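Local atomic coordinates of dockerin type 1 (Clostridium thermocellum, PDB entry 4DH2), a protein that binds type I cohesin through its calcium-loaded dockerin domain, part of a longer cellulosomal protein that probably hydrolyses O-glycosyl bonds. Residues A5-V10 with D40-D45. Numbering follows the deposited sequence.
With CA (calcium ion), chain I; CA (calcium ion), chain H.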
loop_
_atom_site.group_PDB
_atom_site.type_symbol
_atom_site.label_atom_id
_atom_site.label_comp_id
_atom_site.label_asym_id
_atom_site.label_seq_id
_atom_site.Cartn_x
_atom_site.Cartn_y
_atom_site.Cartn_z
ATOM N N ALA B 5 23.761 -7.750 8.501
ATOM C CA ALA B 5 22.577 -7.992 7.682
ATOM C C ALA B 5 21.478 -6.992 8.005
ATOM O O ALA B 5 21.566 -6.230 8.988
ATOM C CB ALA B 5 22.080 -9.393 7.878
ATOM N N VAL B 6 20.427 -6.989 7.190
ATOM C CA VAL B 6 19.487 -5.880 7.254
ATOM C C VAL B 6 18.374 -6.134 8.260
ATOM O O VAL B 6 17.723 -7.173 8.216
ATOM C CB VAL B 6 18.865 -5.564 5.871
ATOM C CG1 VAL B 6 17.848 -4.446 6.009
ATOM C CG2 VAL B 6 19.963 -5.194 4.846
ATOM N N ILE B 7 18.166 -5.169 9.157
ATOM C CA ILE B 7 17.140 -5.274 10.197
ATOM C C ILE B 7 15.753 -5.238 9.569
ATOM O O ILE B 7 15.424 -4.347 8.774
ATOM C CB ILE B 7 17.312 -4.153 11.229
ATOM C CG1 ILE B 7 18.668 -4.314 11.923
ATOM C CG2 ILE B 7 16.189 -4.183 12.265
ATOM C CD1 ILE B 7 19.032 -3.160 12.864
ATOM N N GLY B 8 14.949 -6.246 9.886
ATOM C CA GLY B 8 13.631 -6.343 9.287
ATOM C C GLY B 8 13.655 -7.245 8.076
ATOM O O GLY B 8 12.606 -7.655 7.602
ATOM N N ASP B 9 14.860 -7.580 7.575
ATOM C CA ASP B 9 14.961 -8.354 6.345
ATOM C C ASP B 9 15.070 -9.835 6.679
ATOM O O ASP B 9 16.159 -10.435 6.691
ATOM C CB ASP B 9 16.169 -7.888 5.506
ATOM C CG ASP B 9 16.355 -8.707 4.259
ATOM O OD1 ASP B 9 15.405 -9.380 3.829
ATOM O OD2 ASP B 9 17.484 -8.713 3.700
ATOM N N VAL B 10 13.926 -10.424 6.998
ATOM C CA VAL B 10 13.914 -11.754 7.557
ATOM C C VAL B 10 14.074 -12.874 6.532
ATOM O O VAL B 10 14.271 -14.004 6.929
ATOM C CB VAL B 10 12.651 -12.003 8.430
ATOM C CG1 VAL B 10 12.569 -10.952 9.544
ATOM C CG2 VAL B 10 11.396 -12.032 7.592
ATOM N N ASP B 40 17.799 -14.948 13.685
ATOM C CA ASP B 40 16.421 -14.508 13.893
ATOM C C ASP B 40 16.344 -13.217 14.685
ATOM O O ASP B 40 15.602 -12.295 14.337
ATOM C CB ASP B 40 15.632 -15.570 14.653
ATOM C CG ASP B 40 15.424 -16.820 13.846
ATOM O OD1 ASP B 40 15.600 -16.762 12.610
ATOM O OD2 ASP B 40 15.098 -17.868 14.446
ATOM N N MET B 41 17.083 -13.172 15.781
ATOM C CA MET B 41 16.984 -12.051 16.679
ATOM C C MET B 41 17.544 -10.787 16.018
ATOM O O MET B 41 16.997 -9.698 16.172
ATOM C CB MET B 41 17.695 -12.370 17.988
ATOM C CG MET B 41 17.354 -11.409 19.103
ATOM S SD MET B 41 15.629 -11.430 19.695
ATOM C CE MET B 41 15.579 -13.046 20.488
ATOM N N TRP B 42 18.625 -10.910 15.262
ATOM C CA TRP B 42 19.180 -9.713 14.647
ATOM C C TRP B 42 18.195 -9.133 13.618
ATOM O O TRP B 42 17.867 -7.942 13.653
ATOM C CB TRP B 42 20.532 -9.980 13.989
ATOM C CG TRP B 42 20.990 -8.749 13.331
ATOM C CD1 TRP B 42 21.015 -8.501 11.999
ATOM C CD2 TRP B 42 21.429 -7.545 13.979
ATOM N NE1 TRP B 42 21.461 -7.224 11.766
ATOM C CE2 TRP B 42 21.724 -6.614 12.965
ATOM C CE3 TRP B 42 21.612 -7.171 15.316
ATOM C CZ2 TRP B 42 22.191 -5.330 13.240
ATOM C CZ3 TRP B 42 22.079 -5.892 15.591
ATOM C CH2 TRP B 42 22.365 -4.988 14.555
ATOM N N VAL B 43 17.661 -9.992 12.762
ATOM C CA VAL B 43 16.757 -9.517 11.715
ATOM C C VAL B 43 15.337 -9.274 12.202
ATOM O O VAL B 43 14.638 -8.408 11.654
ATOM C CB VAL B 43 16.713 -10.483 10.511
ATOM C CG1 VAL B 43 18.106 -10.637 9.911
ATOM C CG2 VAL B 43 16.139 -11.853 10.921
ATOM N N GLY B 44 14.878 -10.043 13.184
ATOM C CA GLY B 44 13.470 -9.990 13.569
ATOM C C GLY B 44 13.134 -9.099 14.728
ATOM O O GLY B 44 11.979 -8.692 14.854
ATOM N N ASP B 45 14.099 -8.836 15.619
ATOM C CA ASP B 45 13.848 -7.958 16.760
ATOM C C ASP B 45 14.191 -6.542 16.320
ATOM O O ASP B 45 15.335 -6.096 16.479
ATOM C CB ASP B 45 14.724 -8.331 17.952
ATOM C CG ASP B 45 14.659 -7.312 19.071
ATOM O OD1 ASP B 45 13.632 -6.637 19.198
ATOM O OD2 ASP B 45 15.652 -7.167 19.832
HETATM CA CA CA I . 11.301 -6.871 19.547
HETATM CA CA CA H . 13.326 -9.154 2.671
HETATM O O HOH W 1 11.647 -9.548 0.975
HETATM O O HOH W 2 9.337 -6.739 20.733
#
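Trp42 and Val43, neighbours on helix 40-44, each join the 5-10 loop by one hydrogen bond. The indole NE1 of Trp42 donates to Ala5 O at 3.0 Å, nearly straight (169°); Ala5 O sits at the ring edge, in its plane, while NE1 stands well above the plane of the Ala5 carbonyl. Trp42 CG, anti to the backbone N (chi1 177°), heads toward the loop. Gly8 N gives its hydrogen to Val43 O over 2.8 Å, on a lone pair. The type II turn from Val6 to Asp9, closed by Asp9 N to Val6 O, brings Gly8 there with a positive phi (95°), at which a CB would jam against the preceding carbonyl.

Both pieces lead into calcium loops of the dockerin type I domain, whose two F-hand-like sites are related to the EF-hand. Asp9 and Asp45 each open one loop, binding a calcium ion through OD1 at 2.4 Å. Asn11, Asp13, Asp20 and the carbonyl oxygen of Val15 complete the first site, Asn47, Asp49, Asp56 and that of Val51 the second, with a water at each. The other carboxylate oxygens accept backbone N-H groups, Asp9 OD2 from Gly14 and Asp45 OD2 from Asn50, a double role that suits aspartate.

Van der Waals contacts fill in around the bonds. Indole pairs an edge N-H donor with a broad apolar face. Ile7 lays CG1 over that face, 3.6 Å above the plane and toward the rim, and its arm is long enough for CD1 to reach CZ2 of Trp42 at 3.9 Å. Val43 suits the buried helix side by spreading two compact branches: CG1 rests near Val6 O and Asp9 O, and CG2 meets the apolar Val10 CG1 at 3.9 Å. Val10 also packs on Leu23 and Phe35.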